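Local coordinates for protein sniffer CG10964-PA (Drosophila melanogaster, PDB 1SNY) that probably reduces carbonyl compounds with NADPH, as a short-chain dehydrogenase/reductase that binds the dinucleotide in a Rossmann fold, at residues L33-L44 and T237-T245. Numbering follows the deposited sequence.
Sequences LGLGLVKALLNL and TSTGQIVQT. With NAP (NADP nicotinamide-adenine-dinucleotide phosphate), chain B.
The first helix of the dinucleotide-binding Rossmann fold, its N-terminal end at the cofactor, receives Thr239 of helix 235-248 as a knob into a hole formed by Leu33, Gly36, Leu37 and Ala40. Thr239 CG2 lies 3.5 Å from Leu37 N, against backbone that Gly36 leaves bare of any side chain. With chi1 at 59°, OG1 turns back to its own helix and bonds Val235 O. The axes of the two segments come within 8.5 Å and cross at -60°, consistent with the glycine at this point. In this short-chain dehydrogenase/reductase, helix 235-248 precedes the last strand of the parallel sheet. Farther along, Val243 divides its branches: CG2 sits 3.5 Å from Ala40 CB, while CG1 meets the end of Leu44 tip to tip, 3.7 Å from CD1. The side chains of Leu37 and Ile242 cross at about a right angle, CD2 of the one 3.7 Å from CG2 of the other. Leu33 joins this interface to the cofactor, its N donating to NADP O2N (3.1 Å). Its CD1 lies 3.4 Å from O4D of the nicotinamide ribose, and its CD2 faces Thr239 CG2. Cutting this side chain back to an alanine would probably open a gap between that ribose and Thr239.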
ATOM      1  N   LEU A  33       2.173  -2.395 -22.415  1.00 40.92           N
ATOM      2  CA  LEU A  33       2.664  -3.722 -22.058  1.00 41.11           C
ATOM      3  C   LEU A  33       1.659  -4.862 -22.242  1.00 41.38           C
ATOM      4  O   LEU A  33       2.043  -5.985 -22.587  1.00 40.58           O
ATOM      5  CB  LEU A  33       3.181  -3.704 -20.611  1.00 40.28           C
ATOM      6  CG  LEU A  33       4.213  -2.612 -20.283  1.00 40.88           C
ATOM      7  CD1 LEU A  33       4.667  -2.742 -18.835  1.00 38.15           C
ATOM      8  CD2 LEU A  33       5.408  -2.723 -21.222  1.00 38.83           C
ATOM      9  N   GLY A  34       0.380  -4.581 -22.016  1.00 41.17           N
ATOM     10  CA  GLY A  34      -0.629  -5.613 -22.174  1.00 40.56           C
ATOM     11  C   GLY A  34      -0.607  -6.141 -23.593  1.00 41.06           C
ATOM     12  O   GLY A  34      -0.543  -7.350 -23.828  1.00 40.15           O
ATOM     13  N   LEU A  35      -0.650  -5.218 -24.545  1.00 40.67           N
ATOM     14  CA  LEU A  35      -0.628  -5.564 -25.960  1.00 40.09           C
ATOM     15  C   LEU A  35       0.718  -6.179 -26.333  1.00 39.80           C
ATOM     16  O   LEU A  35       0.788  -7.105 -27.143  1.00 38.66           O
ATOM     17  CB  LEU A  35      -0.863  -4.309 -26.799  1.00 39.74           C
ATOM     18  CG  LEU A  35      -0.837  -4.460 -28.320  1.00 39.88           C
ATOM     19  CD1 LEU A  35      -2.005  -5.328 -28.776  1.00 39.51           C
ATOM     20  CD2 LEU A  35      -0.911  -3.082 -28.958  1.00 38.98           C
ATOM     21  N   GLY A  36       1.785  -5.650 -25.741  1.00 38.86           N
ATOM     22  CA  GLY A  36       3.114  -6.151 -26.027  1.00 38.16           C
ATOM     23  C   GLY A  36       3.261  -7.592 -25.594  1.00 38.58           C
ATOM     24  O   GLY A  36       3.894  -8.396 -26.286  1.00 38.22           O
ATOM     25  N   LEU A  37       2.673  -7.919 -24.446  1.00 37.07           N
ATOM     26  CA  LEU A  37       2.734  -9.273 -23.915  1.00 36.83           C
ATOM     27  C   LEU A  37       1.968 -10.222 -24.819  1.00 35.91           C
ATOM     28  O   LEU A  37       2.419 -11.333 -25.081  1.00 36.30           O
ATOM     29  CB  LEU A  37       2.150  -9.326 -22.500  1.00 36.04           C
ATOM     30  CG  LEU A  37       2.944  -8.666 -21.370  1.00 35.70           C
ATOM     31  CD1 LEU A  37       2.132  -8.733 -20.085  1.00 36.46           C
ATOM     32  CD2 LEU A  37       4.280  -9.372 -21.190  1.00 35.83           C
ATOM     33  N   VAL A  38       0.800  -9.787 -25.286  1.00 35.72           N
ATOM     34  CA  VAL A  38      -0.010 -10.614 -26.177  1.00 35.21           C
ATOM     35  C   VAL A  38       0.837 -11.043 -27.372  1.00 36.59           C
ATOM     36  O   VAL A  38       0.968 -12.232 -27.655  1.00 37.09           O
ATOM     37  CB  VAL A  38      -1.243  -9.844 -26.704  1.00 34.28           C
ATOM     38  CG1 VAL A  38      -2.028 -10.713 -27.670  1.00 34.59           C
ATOM     39  CG2 VAL A  38      -2.122  -9.421 -25.549  1.00 31.04           C
ATOM     40  N   LYS A  39       1.424 -10.068 -28.060  1.00 36.76           N
ATOM     41  CA  LYS A  39       2.246 -10.355 -29.227  1.00 36.63           C
ATOM     42  C   LYS A  39       3.419 -11.269 -28.897  1.00 37.84           C
ATOM     43  O   LYS A  39       3.713 -12.199 -29.643  1.00 37.84           O
ATOM     44  CB  LYS A  39       2.762  -9.054 -29.846  1.00 37.39           C
ATOM     45  CG  LYS A  39       1.666  -8.115 -30.322  1.00 36.75           C
ATOM     46  CD  LYS A  39       2.257  -6.839 -30.900  1.00 38.67           C
ATOM     47  CE  LYS A  39       1.168  -5.868 -31.325  1.00 39.58           C
ATOM     48  NZ  LYS A  39       1.743  -4.573 -31.793  1.00 39.95           N
ATOM     49  N   ALA A  40       4.089 -11.007 -27.782  1.00 37.32           N
ATOM     50  CA  ALA A  40       5.228 -11.826 -27.386  1.00 38.99           C
ATOM     51  C   ALA A  40       4.793 -13.256 -27.080  1.00 39.85           C
ATOM     52  O   ALA A  40       5.546 -14.201 -27.308  1.00 40.02           O
ATOM     53  CB  ALA A  40       5.914 -11.220 -26.170  1.00 38.90           C
ATOM     54  N   LEU A  41       3.581 -13.410 -26.554  1.00 40.68           N
ATOM     55  CA  LEU A  41       3.063 -14.732 -26.225  1.00 42.06           C
ATOM     56  C   LEU A  41       2.855 -15.526 -27.505  1.00 44.22           C
ATOM     57  O   LEU A  41       3.128 -16.729 -27.560  1.00 43.72           O
ATOM     58  CB  LEU A  41       1.742 -14.611 -25.461  1.00 42.01           C
ATOM     59  CG  LEU A  41       1.869 -14.157 -24.003  1.00 40.99           C
ATOM     60  CD1 LEU A  41       0.505 -13.783 -23.458  1.00 39.48           C
ATOM     61  CD2 LEU A  41       2.500 -15.270 -23.176  1.00 40.67           C
ATOM     62  N   LEU A  42       2.374 -14.836 -28.535  1.00 44.69           N
ATOM     63  CA  LEU A  42       2.130 -15.452 -29.833  1.00 46.43           C
ATOM     64  C   LEU A  42       3.431 -15.907 -30.496  1.00 47.91           C
ATOM     65  O   LEU A  42       3.510 -17.017 -31.020  1.00 48.91           O
ATOM     66  CB  LEU A  42       1.406 -14.463 -30.750  1.00 45.04           C
ATOM     67  CG  LEU A  42       0.033 -13.992 -30.267  1.00 45.09           C
ATOM     68  CD1 LEU A  42      -0.535 -12.968 -31.235  1.00 45.26           C
ATOM     69  CD2 LEU A  42      -0.899 -15.182 -30.141  1.00 45.34           C
ATOM     70  N   ASN A  43       4.451 -15.053 -30.466  1.00 48.88           N
ATOM     71  CA  ASN A  43       5.733 -15.377 -31.083  1.00 50.05           C
ATOM     72  C   ASN A  43       6.403 -16.591 -30.453  1.00 50.37           C
ATOM     73  O   ASN A  43       7.444 -17.044 -30.926  1.00 50.00           O
ATOM     74  CB  ASN A  43       6.695 -14.187 -31.000  1.00 51.29           C
ATOM     75  CG  ASN A  43       6.105 -12.916 -31.569  1.00 53.55           C
ATOM     76  OD1 ASN A  43       5.368 -12.944 -32.556  1.00 54.94           O
ATOM     77  ND2 ASN A  43       6.439 -11.785 -30.954  1.00 54.18           N
ATOM     78  N   LEU A  44       5.816 -17.110 -29.381  1.00 50.66           N
ATOM     79  CA  LEU A  44       6.377 -18.275 -28.708  1.00 51.29           C
ATOM     80  C   LEU A  44       6.206 -19.519 -29.574  1.00 51.86           C
ATOM     81  O   LEU A  44       5.190 -19.680 -30.251  1.00 50.76           O
ATOM     82  CB  LEU A  44       5.681 -18.492 -27.364  1.00 51.89           C
ATOM     83  CG  LEU A  44       5.839 -17.379 -26.328  1.00 52.74           C
ATOM     84  CD1 LEU A  44       4.966 -17.674 -25.119  1.00 52.32           C
ATOM     85  CD2 LEU A  44       7.303 -17.262 -25.926  1.00 53.23           C
ATOM     86  N   THR A 237      11.046  -5.330 -26.449  1.00 40.76           N
ATOM     87  CA  THR A 237      12.222  -5.693 -25.668  1.00 40.52           C
ATOM     88  C   THR A 237      11.825  -6.099 -24.254  1.00 40.73           C
ATOM     89  O   THR A 237      12.276  -7.126 -23.737  1.00 40.67           O
ATOM     90  CB  THR A 237      13.218  -4.519 -25.581  1.00 40.34           C
ATOM     91  OG1 THR A 237      13.616  -4.130 -26.902  1.00 40.22           O
ATOM     92  CG2 THR A 237      14.452  -4.924 -24.785  1.00 40.05           C
ATOM     93  N   SER A 238      10.981  -5.286 -23.629  1.00 39.40           N
ATOM     94  CA  SER A 238      10.532  -5.563 -22.273  1.00 38.74           C
ATOM     95  C   SER A 238       9.649  -6.800 -22.225  1.00 38.45           C
ATOM     96  O   SER A 238       9.974  -7.774 -21.546  1.00 38.88           O
ATOM     97  CB  SER A 238       9.761  -4.365 -21.708  1.00 38.34           C
ATOM     98  OG  SER A 238       9.253  -4.658 -20.418  1.00 35.44           O
ATOM     99  N   THR A 239       8.535  -6.761 -22.948  1.00 38.43           N
ATOM    100  CA  THR A 239       7.602  -7.881 -22.965  1.00 40.12           C
ATOM    101  C   THR A 239       8.248  -9.186 -23.423  1.00 40.17           C
ATOM    102  O   THR A 239       7.884 -10.261 -22.946  1.00 39.93           O
ATOM    103  CB  THR A 239       6.376  -7.579 -23.859  1.00 40.06           C
ATOM    104  OG1 THR A 239       6.808  -7.302 -25.194  1.00 40.81           O
ATOM    105  CG2 THR A 239       5.608  -6.378 -23.318  1.00 41.30           C
ATOM    106  N   GLY A 240       9.208  -9.092 -24.339  1.00 39.68           N
ATOM    107  CA  GLY A 240       9.879 -10.287 -24.810  1.00 38.98           C
ATOM    108  C   GLY A 240      10.598 -10.953 -23.653  1.00 40.45           C
ATOM    109  O   GLY A 240      10.459 -12.156 -23.418  1.00 40.53           O
ATOM    110  N   GLN A 241      11.367 -10.163 -22.911  1.00 40.08           N
ATOM    111  CA  GLN A 241      12.100 -10.690 -21.771  1.00 40.95           C
ATOM    112  C   GLN A 241      11.137 -11.088 -20.652  1.00 38.97           C
ATOM    113  O   GLN A 241      11.377 -12.062 -19.936  1.00 38.43           O
ATOM    114  CB  GLN A 241      13.099  -9.652 -21.259  1.00 42.59           C
ATOM    115  CG  GLN A 241      14.056  -9.142 -22.324  1.00 46.80           C
ATOM    116  CD  GLN A 241      15.125  -8.226 -21.757  1.00 49.65           C
ATOM    117  OE1 GLN A 241      16.000  -8.661 -21.002  1.00 50.59           O
ATOM    118  NE2 GLN A 241      15.058  -6.946 -22.113  1.00 50.75           N
ATOM    119  N   ILE A 242      10.048 -10.338 -20.501  1.00 37.78           N
ATOM    120  CA  ILE A 242       9.064 -10.645 -19.464  1.00 37.54           C
ATOM    121  C   ILE A 242       8.479 -12.042 -19.664  1.00 37.27           C
ATOM    122  O   ILE A 242       8.517 -12.879 -18.755  1.00 36.54           O
ATOM    123  CB  ILE A 242       7.911  -9.617 -19.451  1.00 37.97           C
ATOM    124  CG1 ILE A 242       8.444  -8.248 -19.011  1.00 38.04           C
ATOM    125  CG2 ILE A 242       6.800 -10.093 -18.514  1.00 37.16           C
ATOM    126  CD1 ILE A 242       7.377  -7.179 -18.856  1.00 37.40           C
ATOM    127  N   VAL A 243       7.937 -12.286 -20.857  1.00 37.75           N
ATOM    128  CA  VAL A 243       7.358 -13.585 -21.187  1.00 37.67           C
ATOM    129  C   VAL A 243       8.399 -14.669 -20.942  1.00 37.95           C
ATOM    130  O   VAL A 243       8.084 -15.762 -20.473  1.00 37.61           O
ATOM    131  CB  VAL A 243       6.927 -13.648 -22.666  1.00 38.22           C
ATOM    132  CG1 VAL A 243       6.464 -15.064 -23.018  1.00 39.50           C
ATOM    133  CG2 VAL A 243       5.824 -12.642 -22.932  1.00 38.75           C
ATOM    134  N   GLN A 244       9.648 -14.355 -21.258  1.00 38.53           N
ATOM    135  CA  GLN A 244      10.738 -15.299 -21.069  1.00 40.09           C
ATOM    136  C   GLN A 244      11.007 -15.493 -19.579  1.00 38.64           C
ATOM    137  O   GLN A 244      11.155 -16.618 -19.106  1.00 40.42           O
ATOM    138  CB  GLN A 244      11.999 -14.781 -21.773  1.00 42.39           C
ATOM    139  CG  GLN A 244      12.903 -15.876 -22.311  1.00 45.93           C
ATOM    140  CD  GLN A 244      12.164 -16.841 -23.232  1.00 48.00           C
ATOM    141  OE1 GLN A 244      11.564 -16.435 -24.234  1.00 47.66           O
ATOM    142  NE2 GLN A 244      12.203 -18.125 -22.894  1.00 49.82           N
ATOM    143  N   THR A 245      11.054 -14.390 -18.839  1.00 38.01           N
ATOM    144  CA  THR A 245      11.309 -14.437 -17.403  1.00 36.48           C
ATOM    145  C   THR A 245      10.240 -15.197 -16.627  1.00 35.18           C
ATOM    146  O   THR A 245      10.556 -16.047 -15.795  1.00 34.15           O
ATOM    147  CB  THR A 245      11.426 -13.018 -16.815  1.00 36.54           C
ATOM    148  OG1 THR A 245      12.643 -12.417 -17.272  1.00 36.90           O
ATOM    149  CG2 THR A 245      11.421 -13.061 -15.293  1.00 37.11           C
TER
HETATM  150  PA  NAP B 400      -0.756   2.136 -20.154  1.00 34.06           P
HETATM  151  O1A NAP B 400      -1.365   3.285 -19.612  1.00 36.40           O
HETATM  152  O2A NAP B 400      -0.144   2.031 -21.536  1.00 36.32           O
HETATM  153  O5B NAP B 400      -1.771   0.902 -20.075  1.00 35.73           O
HETATM  154  C5B NAP B 400      -2.580   0.718 -18.884  1.00 35.49           C
HETATM  155  C4B NAP B 400      -3.554  -0.408 -19.353  1.00 34.84           C
HETATM  156  O4B NAP B 400      -4.448  -0.705 -18.183  1.00 33.30           O
HETATM  157  C3B NAP B 400      -4.555   0.003 -20.479  1.00 35.05           C
HETATM  158  O3B NAP B 400      -4.764  -1.163 -21.292  1.00 35.69           O
HETATM  159  C2B NAP B 400      -5.776   0.443 -19.699  1.00 34.43           C
HETATM  160  O2B NAP B 400      -7.009   0.464 -20.404  1.00 35.80           O
HETATM  161  C1B NAP B 400      -5.804  -0.570 -18.532  1.00 32.59           C
HETATM  162  N9A NAP B 400      -6.650  -0.047 -17.472  1.00 30.85           N
HETATM  163  C8A NAP B 400      -6.542   1.061 -16.655  1.00 31.11           C
HETATM  164  N7A NAP B 400      -7.549   1.204 -15.802  1.00 27.18           N
HETATM  165  C5A NAP B 400      -8.363   0.118 -16.086  1.00 28.11           C
HETATM  166  C6A NAP B 400      -9.587  -0.271 -15.513  1.00 27.78           C
HETATM  167  N6A NAP B 400     -10.266   0.359 -14.521  1.00 29.95           N
HETATM  168  N1A NAP B 400     -10.183  -1.442 -16.018  1.00 29.72           N
HETATM  169  C2A NAP B 400      -9.578  -2.181 -17.048  1.00 28.49           C
HETATM  170  N3A NAP B 400      -8.373  -1.816 -17.632  1.00 27.91           N
HETATM  171  C4A NAP B 400      -7.805  -0.660 -17.117  1.00 28.80           C
HETATM  172  O3  NAP B 400       0.397   1.665 -19.182  1.00 33.79           O
HETATM  173  PN  NAP B 400       1.456   0.500 -19.243  1.00 35.82           P
HETATM  174  O1N NAP B 400       2.821   1.049 -19.284  1.00 34.15           O
HETATM  175  O2N NAP B 400       1.052  -0.376 -20.376  1.00 33.07           O
HETATM  176  O5D NAP B 400       1.264  -0.191 -17.830  1.00 34.68           O
HETATM  177  C5D NAP B 400       1.129  -1.651 -17.737  1.00 34.55           C
HETATM  178  C4D NAP B 400       1.408  -2.058 -16.301  1.00 33.92           C
HETATM  179  O4D NAP B 400       2.830  -1.953 -16.031  1.00 33.91           O
HETATM  180  C3D NAP B 400       0.721  -1.187 -15.199  1.00 33.76           C
HETATM  181  O3D NAP B 400       0.229  -2.020 -14.121  1.00 33.50           O
HETATM  182  C2D NAP B 400       1.836  -0.240 -14.781  1.00 33.37           C
HETATM  183  O2D NAP B 400       1.647   0.323 -13.502  1.00 31.55           O
HETATM  184  C1D NAP B 400       3.031  -1.113 -14.847  1.00 33.88           C
HETATM  185  N1N NAP B 400       4.337  -0.464 -15.100  1.00 33.27           N
HETATM  186  C2N NAP B 400       4.675   0.284 -16.273  1.00 34.79           C
HETATM  187  C3N NAP B 400       5.966   0.830 -16.342  1.00 35.43           C
HETATM  188  C7N NAP B 400       6.383   1.639 -17.577  1.00 36.64           C
HETATM  189  O7N NAP B 400       7.516   2.083 -17.575  1.00 36.09           O
HETATM  190  N7N NAP B 400       5.558   1.833 -18.570  1.00 34.88           N
HETATM  191  C4N NAP B 400       6.938   0.643 -15.257  1.00 36.38           C
HETATM  192  C5N NAP B 400       6.544  -0.108 -14.123  1.00 34.79           C
HETATM  193  C6N NAP B 400       5.245  -0.669 -14.027  1.00 35.24           C
HETATM  194  P2B NAP B 400      -7.573   1.789 -21.192  1.00 38.77           P
HETATM  195  O1X NAP B 400      -6.822   1.827 -22.527  1.00 35.96           O
HETATM  196  O2X NAP B 400      -9.019   1.446 -21.325  1.00 35.62           O
HETATM  197  O3X NAP B 400      -7.252   3.002 -20.331  1.00 35.63           O